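Local coordinates for protein Pyrimidine/purine nucleoside phosphorylase (Acinetobacter sp. ADP1, PDB 3HQX) that probably catalyses the reversible phosphorolysis of diverse purine and pyrimidine nucleosides, giving the free base and alpha-D-ribose 1-phosphate, at residues A[9-14]-A[32-37]; A[57-62]-A[105-110]. All blocks are in the same frame, centred on the assembly; numbering follows the deposited sequence.

Contact 1. Residues A[9-14]-A[32-37]; sequences FDHVTV and QFEDGT
F33 is the side chain to follow here. Its CB leads off away from 9-14, but with CG anti to the carbonyl carbon and beside the backbone N (chi1 -66°) the ring swings back along V12. CG, CD1 and CE1 lie against one methyl group: CG1 of V12 sits over the ring face toward its rim, 3.4 Å from F33 CE1, a CH-pi contact. At the far end of the ring CZ meets F9, lying 3.6 Å from F9 CD1. The two planes are at 88°, a T-shaped pair with the edge of F33 set against the face of F9, toward its rim. K39 of strand 38-44 adds a cation-pi contact to F33, and K16 of the second subunit adds one to F9.

The backbone link is the open end of the beta hairpin of strands 12-21 and 26-32. T13 and Q32 form an antiparallel hydrogen-bonded pair, T13 N to Q32 O at 2.9 Å and Q32 N to T13 O at 2.8 Å, both nearly straight and in the carbonyl planes. Past Q32 comes a type I turn, F33 to G36, overlapped by an Asx turn in which D35 OD1 accepts from T37 N; T37 OG1 also bonds to that oxygen, on its syn side.

At H11 the chain turns a corner. A water bridges it to the turn, donating to H11 O and accepting from E34 N, while E34 brings OE2 to 3.6 Å from H11 CB. T13 OG1 bonds to D10 of the second subunit, and F9, V12 and V14 pair with a strand of that chain, carrying the sheet across the dimer interface.

Contact 2. Residues A[57-62]-A[105-110]; sequences VPERME and YVCHLE
Two neighbouring antiparallel strands of the six-stranded sheet, 59-63 and the C-terminal 103-109, meet here in the cupin-type fold of this family. R60 with H108 and E62 with V106 are the hydrogen-bonded pairs; H108 N to R60 O, at 2.8 Å, is almost straight. One step past the strands, E110 N still reaches P58 O, from above the carbonyl plane.

On the face bearing R60, E62, V106 and H108, R60 leaves with CG anti to its backbone N and bends at chi3 (66°), which lays the guanidinium flat on the H108 imidazole. Their centres are 3.8 Å apart and the planes only 12° from parallel, with R60 NH2 over the middle of the ring. V106 CG1 packs on the opposite ring face, so the imidazole is sandwiched. A long salt bridge runs from R60 NE to E110 OE2 and, less surely placed, another from NH1 to E62 OE1; NH1 also bonds to S86 OG of strand 86-89.

On the face bearing E59, M61, C107 and L109, E59 and M61 touch F95 of strand 94-98, in the second sheet. Selenomethionine M61, bent at chi2 and chi3, sets CE over the Y105 ring face, 3.7 Å from Y105 CG, a CH-pi contact; SE lies oblique to the ring, a Met-aromatic contact, and 3.8 Å from C107 CB.

Both contacts reach the same six-stranded antiparallel sheet, with centres about 15 Å apart. Along the chain they come in series: contact 1 closes at T37 before contact 2 opens at V57. Contact 1 joins the outermost strand 12-21 to the end of 26-32, its centre about 18 Å from the centre of the chain; contact 2 joins 59-63 to 103-109, its centre about 7 Å from that of the chain. Strand 38-44 lies between, and its K39 touches F9 of contact 1 and V106 and H108 of contact 2. The contacts also touch directly, F9 CZ to V106 CG2 at 3.8 Å. One sheet thus runs from the body of the subunit out to the dimer interface.

Contact 1. Residues A[9-14]-A[32-37]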
ATOM      1  N   PHE A   9      11.884   0.271   7.529  1.00  5.96           N
ATOM      2  CA  PHE A   9      13.063   0.542   6.703  1.00  6.29           C
ATOM      3  C   PHE A   9      13.521   1.957   6.980  1.00  7.01           C
ATOM      4  O   PHE A   9      12.695   2.820   7.054  1.00  8.61           O
ATOM      5  CB  PHE A   9      12.696   0.462   5.198  1.00  7.62           C
ATOM      6  CG  PHE A   9      12.393  -0.956   4.708  1.00  7.55           C
ATOM      7  CD1 PHE A   9      13.275  -1.974   4.907  1.00  6.25           C
ATOM      8  CD2 PHE A   9      11.229  -1.217   4.010  1.00 10.11           C
ATOM      9  CE1 PHE A   9      12.982  -3.297   4.460  1.00  8.71           C
ATOM     10  CE2 PHE A   9      10.937  -2.526   3.543  1.00  9.60           C
ATOM     11  CZ  PHE A   9      11.818  -3.525   3.778  1.00  8.00           C
ATOM     12  N   ASP A  10      14.816   2.157   7.145  1.00  6.36           N
ATOM     13  CA  ASP A  10      15.359   3.488   7.387  1.00  8.49           C
ATOM     14  C   ASP A  10      16.238   3.918   6.203  1.00  7.45           C
ATOM     15  O   ASP A  10      16.874   3.069   5.565  1.00  8.56           O
ATOM     16  CB  ASP A  10      16.225   3.435   8.624  1.00  9.14           C
ATOM     17  CG  ASP A  10      15.425   3.294   9.874  1.00 13.35           C
ATOM     18  OD1 ASP A  10      14.350   3.938   9.938  1.00 12.95           O
ATOM     19  OD2 ASP A  10      15.899   2.550  10.761  1.00 15.34           O
ATOM     20  N   HIS A  11      16.310   5.224   5.951  1.00  9.47           N
ATOM     21  CA  HIS A  11      17.190   5.789   4.930  1.00  9.34           C
ATOM     22  C   HIS A  11      16.886   5.264   3.541  1.00  8.39           C
ATOM     23  O   HIS A  11      17.804   4.921   2.754  1.00  8.88           O
ATOM     24  CB  HIS A  11      18.644   5.457   5.288  1.00 10.92           C
ATOM     25  CG  HIS A  11      19.015   5.866   6.670  1.00 13.21           C
ATOM     26  ND1 HIS A  11      18.970   7.178   7.078  1.00 19.06           N
ATOM     27  CD2 HIS A  11      19.405   5.149   7.747  1.00 18.33           C
ATOM     28  CE1 HIS A  11      19.326   7.256   8.348  1.00 22.51           C
ATOM     29  NE2 HIS A  11      19.589   6.036   8.781  1.00 22.27           N
ATOM     30  N   VAL A  12      15.601   5.209   3.225  1.00  6.65           N
ATOM     31  CA  VAL A  12      15.178   4.677   1.916  1.00  5.59           C
ATOM     32  C   VAL A  12      14.494   5.768   1.052  1.00  6.05           C
ATOM     33  O   VAL A  12      14.019   6.787   1.538  1.00  5.79           O
ATOM     34  CB  VAL A  12      14.307   3.420   2.031  1.00  6.29           C
ATOM     35  CG1 VAL A  12      15.061   2.279   2.628  1.00  5.48           C
ATOM     36  CG2 VAL A  12      12.946   3.755   2.785  1.00  5.50           C
ATOM     37  N   THR A  13      14.395   5.445  -0.240  1.00  5.25           N
ATOM     38  CA  THR A  13      13.555   6.132  -1.197  1.00  5.47           C
ATOM     39  C   THR A  13      12.327   5.286  -1.406  1.00  5.31           C
ATOM     40  O   THR A  13      12.396   4.034  -1.529  1.00  6.85           O
ATOM     41  CB  THR A  13      14.287   6.333  -2.540  1.00  6.24           C
ATOM     42  OG1 THR A  13      15.304   7.333  -2.371  1.00  9.74           O
ATOM     43  CG2 THR A  13      13.347   6.827  -3.646  1.00  6.44           C
ATOM     44  N   VAL A  14      11.163   5.930  -1.447  1.00  6.17           N
ATOM     45  CA  VAL A  14       9.943   5.227  -1.730  1.00  7.63           C
ATOM     46  C   VAL A  14       9.293   5.909  -2.932  1.00  8.29           C
ATOM     47  O   VAL A  14       9.091   7.131  -2.925  1.00  8.82           O
ATOM     48  CB  VAL A  14       8.960   5.206  -0.539  1.00  8.37           C
ATOM     49  CG1 VAL A  14       7.686   4.416  -0.919  1.00  9.08           C
ATOM     50  CG2 VAL A  14       9.635   4.627   0.658  1.00 11.49           C
ATOM     51  N   GLN A  32      13.733   1.708  -2.419  1.00  5.78           N
ATOM     52  CA  GLN A  32      15.111   1.682  -2.933  1.00  7.45           C
ATOM     53  C   GLN A  32      16.072   2.114  -1.844  1.00  6.47           C
ATOM     54  O   GLN A  32      15.869   3.095  -1.121  1.00  6.05           O
ATOM     55  CB  GLN A  32      15.278   2.609  -4.134  1.00  7.39           C
ATOM     56  CG  GLN A  32      14.365   2.178  -5.248  1.00 12.04           C
ATOM     57  CD  GLN A  32      14.178   3.173  -6.387  1.00 19.84           C
ATOM     58  OE1 GLN A  32      14.063   4.401  -6.196  1.00 23.06           O
ATOM     59  NE2 GLN A  32      14.096   2.624  -7.612  1.00 23.04           N
ATOM     60  N   PHE A  33      17.129   1.337  -1.709  1.00  6.40           N
ATOM     61  CA  PHE A  33      18.080   1.499  -0.634  1.00  5.98           C
ATOM     62  C   PHE A  33      19.322   2.285  -1.091  1.00  6.34           C
ATOM     63  O   PHE A  33      19.514   2.474  -2.288  1.00  5.72           O
ATOM     64  CB  PHE A  33      18.438   0.097  -0.063  1.00  6.59           C
ATOM     65  CG  PHE A  33      17.284  -0.568   0.610  1.00  6.15           C
ATOM     66  CD1 PHE A  33      17.161  -0.485   1.958  1.00  9.75           C
ATOM     67  CD2 PHE A  33      16.275  -1.143  -0.110  1.00 10.08           C
ATOM     68  CE1 PHE A  33      16.106  -0.991   2.563  1.00  7.66           C
ATOM     69  CE2 PHE A  33      15.197  -1.660   0.520  1.00 11.48           C
ATOM     70  CZ  PHE A  33      15.142  -1.599   1.865  1.00  7.54           C
ATOM     71  N   GLU A  34      20.106   2.795  -0.127  1.00  5.80           N
ATOM     72  CA  GLU A  34      21.266   3.616  -0.349  1.00  6.81           C
ATOM     73  C   GLU A  34      22.312   2.927  -1.230  1.00  5.09           C
ATOM     74  O   GLU A  34      22.986   3.593  -1.981  1.00  5.52           O
ATOM     75  CB  GLU A  34      21.912   4.081   0.971  1.00  8.31           C
ATOM     76  CG  GLU A  34      21.164   5.281   1.617  1.00 13.30           C
ATOM     77  CD  GLU A  34      21.824   5.822   2.901  1.00 19.00           C
ATOM     78  OE1 GLU A  34      22.817   5.224   3.409  1.00 21.42           O
ATOM     79  OE2 GLU A  34      21.334   6.865   3.409  1.00 24.80           O
ATOM     80  N   ASP A  35      22.344   1.613  -1.163  1.00  7.12           N
ATOM     81  CA  ASP A  35      23.284   0.813  -1.962  1.00  6.98           C
ATOM     82  C   ASP A  35      22.762   0.497  -3.368  1.00  7.29           C
ATOM     83  O   ASP A  35      23.449  -0.217  -4.134  1.00  6.97           O
ATOM     84  CB  ASP A  35      23.664  -0.493  -1.236  1.00  8.25           C
ATOM     85  CG  ASP A  35      22.514  -1.497  -1.120  1.00  8.09           C
ATOM     86  OD1 ASP A  35      21.386  -1.216  -1.555  1.00  7.36           O
ATOM     87  OD2 ASP A  35      22.745  -2.581  -0.560  1.00 10.68           O
ATOM     88  N   GLY A  36      21.608   1.050  -3.729  1.00  7.31           N
ATOM     89  CA  GLY A  36      21.015   0.864  -5.064  1.00  8.07           C
ATOM     90  C   GLY A  36      20.126  -0.350  -5.222  1.00  7.29           C
ATOM     91  O   GLY A  36      19.543  -0.496  -6.261  1.00  8.20           O
ATOM     92  N   THR A  37      19.984  -1.190  -4.207  1.00  7.15           N
ATOM     93  CA  THR A  37      19.059  -2.346  -4.233  1.00  7.33           C
ATOM     94  C   THR A  37      17.627  -1.949  -3.990  1.00  8.26           C
ATOM     95  O   THR A  37      17.375  -0.838  -3.509  1.00  9.26           O
ATOM     96  CB  THR A  37      19.474  -3.439  -3.292  1.00  8.25           C
ATOM     97  OG1 THR A  37      19.434  -2.953  -1.965  1.00  8.25           O
ATOM     98  CG2 THR A  37      20.930  -3.924  -3.626  1.00  7.35           C
TER
HETATM   99  O   HOH W   1      19.156   2.527   2.641  1.00  9.64           O

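Contact 2. Residues A[57-62]-A[105-110]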
ATOM      1  N   VAL A  57      13.965 -12.631 -12.051  1.00 15.71           N
ATOM      2  CA  VAL A  57      15.063 -12.896 -11.127  1.00 14.98           C
ATOM      3  C   VAL A  57      14.507 -13.610  -9.877  1.00 13.49           C
ATOM      4  O   VAL A  57      13.335 -13.545  -9.599  1.00 12.53           O
ATOM      5  CB  VAL A  57      15.827 -11.594 -10.720  1.00 16.59           C
ATOM      6  CG1 VAL A  57      16.378 -10.877 -11.980  1.00 18.01           C
ATOM      7  CG2 VAL A  57      14.954 -10.655  -9.898  1.00 16.21           C
ATOM      8  N   PRO A  58      15.341 -14.358  -9.173  1.00 12.84           N
ATOM      9  CA  PRO A  58      14.862 -15.005  -7.941  1.00 13.11           C
ATOM     10  C   PRO A  58      14.373 -13.988  -6.917  1.00 12.16           C
ATOM     11  O   PRO A  58      14.861 -12.863  -6.908  1.00 13.00           O
ATOM     12  CB  PRO A  58      16.109 -15.658  -7.413  1.00 13.35           C
ATOM     13  CG  PRO A  58      16.924 -15.908  -8.583  1.00 13.75           C
ATOM     14  CD  PRO A  58      16.712 -14.772  -9.509  1.00 13.20           C
ATOM     15  N   GLU A  59      13.503 -14.423  -5.992  1.00 11.50           N
ATOM     16  CA  GLU A  59      12.875 -13.546  -5.050  1.00 11.28           C
ATOM     17  C   GLU A  59      12.812 -14.233  -3.686  1.00 10.15           C
ATOM     18  O   GLU A  59      12.646 -15.429  -3.627  1.00  9.64           O
ATOM     19  CB  GLU A  59      11.428 -13.219  -5.511  1.00 11.46           C
ATOM     20  CG  GLU A  59      11.357 -12.249  -6.638  1.00 15.75           C
ATOM     21  CD  GLU A  59       9.923 -11.982  -7.098  1.00 14.65           C
ATOM     22  OE1 GLU A  59       8.968 -12.529  -6.489  1.00 16.93           O
ATOM     23  OE2 GLU A  59       9.767 -11.287  -8.108  1.00 18.30           O
ATOM     24  N   ARG A  60      12.931 -13.466  -2.604  1.00  9.40           N
ATOM     25  CA  ARG A  60      12.506 -13.954  -1.292  1.00  8.49           C
ATOM     26  C   ARG A  60      11.299 -13.147  -0.816  1.00  7.46           C
ATOM     27  O   ARG A  60      11.351 -11.938  -0.773  1.00  7.49           O
ATOM     28  CB  ARG A  60      13.625 -13.889  -0.246  1.00  7.07           C
ATOM     29  CG  ARG A  60      13.207 -14.295   1.118  1.00  7.99           C
ATOM     30  CD  ARG A  60      14.378 -14.367   2.098  1.00  9.19           C
ATOM     31  NE  ARG A  60      15.029 -13.071   2.399  1.00  7.88           N
ATOM     32  CZ  ARG A  60      14.794 -12.302   3.467  1.00  8.11           C
ATOM     33  NH1 ARG A  60      13.835 -12.585   4.335  1.00  9.93           N
ATOM     34  NH2 ARG A  60      15.522 -11.184   3.664  1.00  7.85           N
HETATM   35  N   MSE A  61      10.221 -13.851  -0.493  1.00  7.99           N
HETATM   36  CA  MSE A  61       9.015 -13.247   0.054  1.00  7.47           C
HETATM   37  C   MSE A  61       9.040 -13.411   1.566  1.00  7.44           C
HETATM   38  O   MSE A  61       9.129 -14.533   2.081  1.00  7.20           O
HETATM   39  CB  MSE A  61       7.787 -13.952  -0.499  1.00  7.82           C
HETATM   40  CG  MSE A  61       7.448 -13.552  -1.911  1.00  8.40           C
HETATM   41 SE   MSE A  61       6.637 -11.809  -2.043  0.70 12.93          SE
HETATM   42  CE  MSE A  61       4.876 -12.342  -1.278  1.00 13.39           C
ATOM     43  N   GLU A  62       9.053 -12.292   2.273  1.00  6.01           N
ATOM     44  CA  GLU A  62       9.093 -12.272   3.721  1.00  5.42           C
ATOM     45  C   GLU A  62       7.724 -11.831   4.200  1.00  6.42           C
ATOM     46  O   GLU A  62       7.250 -10.763   3.801  1.00  6.75           O
ATOM     47  CB  GLU A  62      10.164 -11.263   4.194  1.00  5.38           C
ATOM     48  CG  GLU A  62      10.202 -11.079   5.718  1.00  4.83           C
ATOM     49  CD  GLU A  62      11.146 -10.009   6.191  1.00  8.89           C
ATOM     50  OE1 GLU A  62      11.813  -9.336   5.363  1.00  6.80           O
ATOM     51  OE2 GLU A  62      11.227  -9.842   7.434  1.00 10.08           O
ATOM     52  N   TYR A 105       3.759  -8.041   3.282  1.00  6.48           N
ATOM     53  CA  TYR A 105       4.987  -8.714   2.869  1.00  7.35           C
ATOM     54  C   TYR A 105       6.058  -7.730   2.385  1.00  7.56           C
ATOM     55  O   TYR A 105       5.779  -6.565   2.035  1.00  8.41           O
ATOM     56  CB  TYR A 105       4.699  -9.774   1.786  1.00  6.60           C
ATOM     57  CG  TYR A 105       4.303  -9.157   0.472  1.00  7.44           C
ATOM     58  CD1 TYR A 105       5.265  -8.777  -0.450  1.00  9.81           C
ATOM     59  CD2 TYR A 105       2.977  -8.922   0.162  1.00  8.56           C
ATOM     60  CE1 TYR A 105       4.934  -8.145  -1.630  1.00 12.49           C
ATOM     61  CE2 TYR A 105       2.626  -8.302  -1.042  1.00 10.54           C
ATOM     62  CZ  TYR A 105       3.604  -7.911  -1.908  1.00 10.57           C
ATOM     63  OH  TYR A 105       3.191  -7.310  -3.074  1.00 11.30           O
ATOM     64  N   VAL A 106       7.305  -8.230   2.409  1.00  7.55           N
ATOM     65  CA  VAL A 106       8.414  -7.584   1.677  1.00  7.99           C
ATOM     66  C   VAL A 106       8.936  -8.614   0.667  1.00  7.44           C
ATOM     67  O   VAL A 106       9.213  -9.784   1.010  1.00  9.24           O
ATOM     68  CB  VAL A 106       9.517  -7.186   2.631  1.00  7.51           C
ATOM     69  CG1 VAL A 106      10.716  -6.640   1.835  1.00  8.52           C
ATOM     70  CG2 VAL A 106       9.028  -6.068   3.589  1.00  8.15           C
ATOM     71  N   CYS A 107       9.072  -8.169  -0.577  1.00  8.62           N
ATOM     72  CA  CYS A 107       9.685  -8.944  -1.618  1.00  8.98           C
ATOM     73  C   CYS A 107      11.099  -8.437  -1.788  1.00  8.63           C
ATOM     74  O   CYS A 107      11.332  -7.290  -2.164  1.00  8.81           O
ATOM     75  CB  CYS A 107       8.886  -8.842  -2.905  1.00  9.36           C
ATOM     76  SG  CYS A 107       9.485  -9.931  -4.192  1.00 14.03           S
ATOM     77  N   HIS A 108      12.040  -9.362  -1.551  1.00  8.23           N
ATOM     78  CA  HIS A 108      13.456  -9.116  -1.673  1.00  8.77           C
ATOM     79  C   HIS A 108      13.934  -9.639  -3.015  1.00 12.92           C
ATOM     80  O   HIS A 108      13.761 -10.806  -3.331  1.00 10.92           O
ATOM     81  CB  HIS A 108      14.208  -9.855  -0.569  1.00  8.97           C
ATOM     82  CG  HIS A 108      13.881  -9.406   0.809  1.00  6.00           C
ATOM     83  ND1 HIS A 108      12.861  -9.954   1.562  1.00 11.08           N
ATOM     84  CD2 HIS A 108      14.434  -8.438   1.570  1.00  4.62           C
ATOM     85  CE1 HIS A 108      12.820  -9.332   2.731  1.00  5.97           C
ATOM     86  NE2 HIS A 108      13.760  -8.425   2.768  1.00 11.12           N
ATOM     87  N   LEU A 109      14.547  -8.775  -3.815  1.00 18.81           N
ATOM     88  CA  LEU A 109      15.170  -9.210  -5.077  1.00 24.26           C
ATOM     89  C   LEU A 109      16.465 -10.002  -4.831  1.00 28.46           C
ATOM     90  O   LEU A 109      17.339  -9.585  -4.078  1.00 29.57           O
ATOM     91  CB  LEU A 109      15.409  -8.030  -6.006  1.00 24.64           C
ATOM     92  CG  LEU A 109      14.236  -7.494  -6.837  1.00 25.18           C
ATOM     93  CD1 LEU A 109      14.795  -6.574  -7.931  1.00 24.83           C
ATOM     94  CD2 LEU A 109      13.410  -8.581  -7.495  1.00 25.79           C
ATOM     95  N   GLU A 110      16.647 -11.170  -5.417  1.00 34.63           N
ATOM     96  CA  GLU A 110      17.807 -12.022  -5.086  1.00 37.76           C
ATOM     97  C   GLU A 110      18.684 -12.417  -6.273  1.00 40.04           C
ATOM     98  O   GLU A 110      18.733 -11.748  -7.287  1.00 41.69           O
ATOM     99  CB  GLU A 110      17.362 -13.310  -4.402  1.00 40.05           C
ATOM    100  CG  GLU A 110      16.646 -13.151  -3.084  1.00 43.07           C
ATOM    101  CD  GLU A 110      17.516 -12.667  -1.964  1.00 49.26           C
ATOM    102  OE1 GLU A 110      18.742 -12.674  -2.109  1.00 53.42           O
ATOM    103  OE2 GLU A 110      16.968 -12.306  -0.923  1.00 53.13           O
TER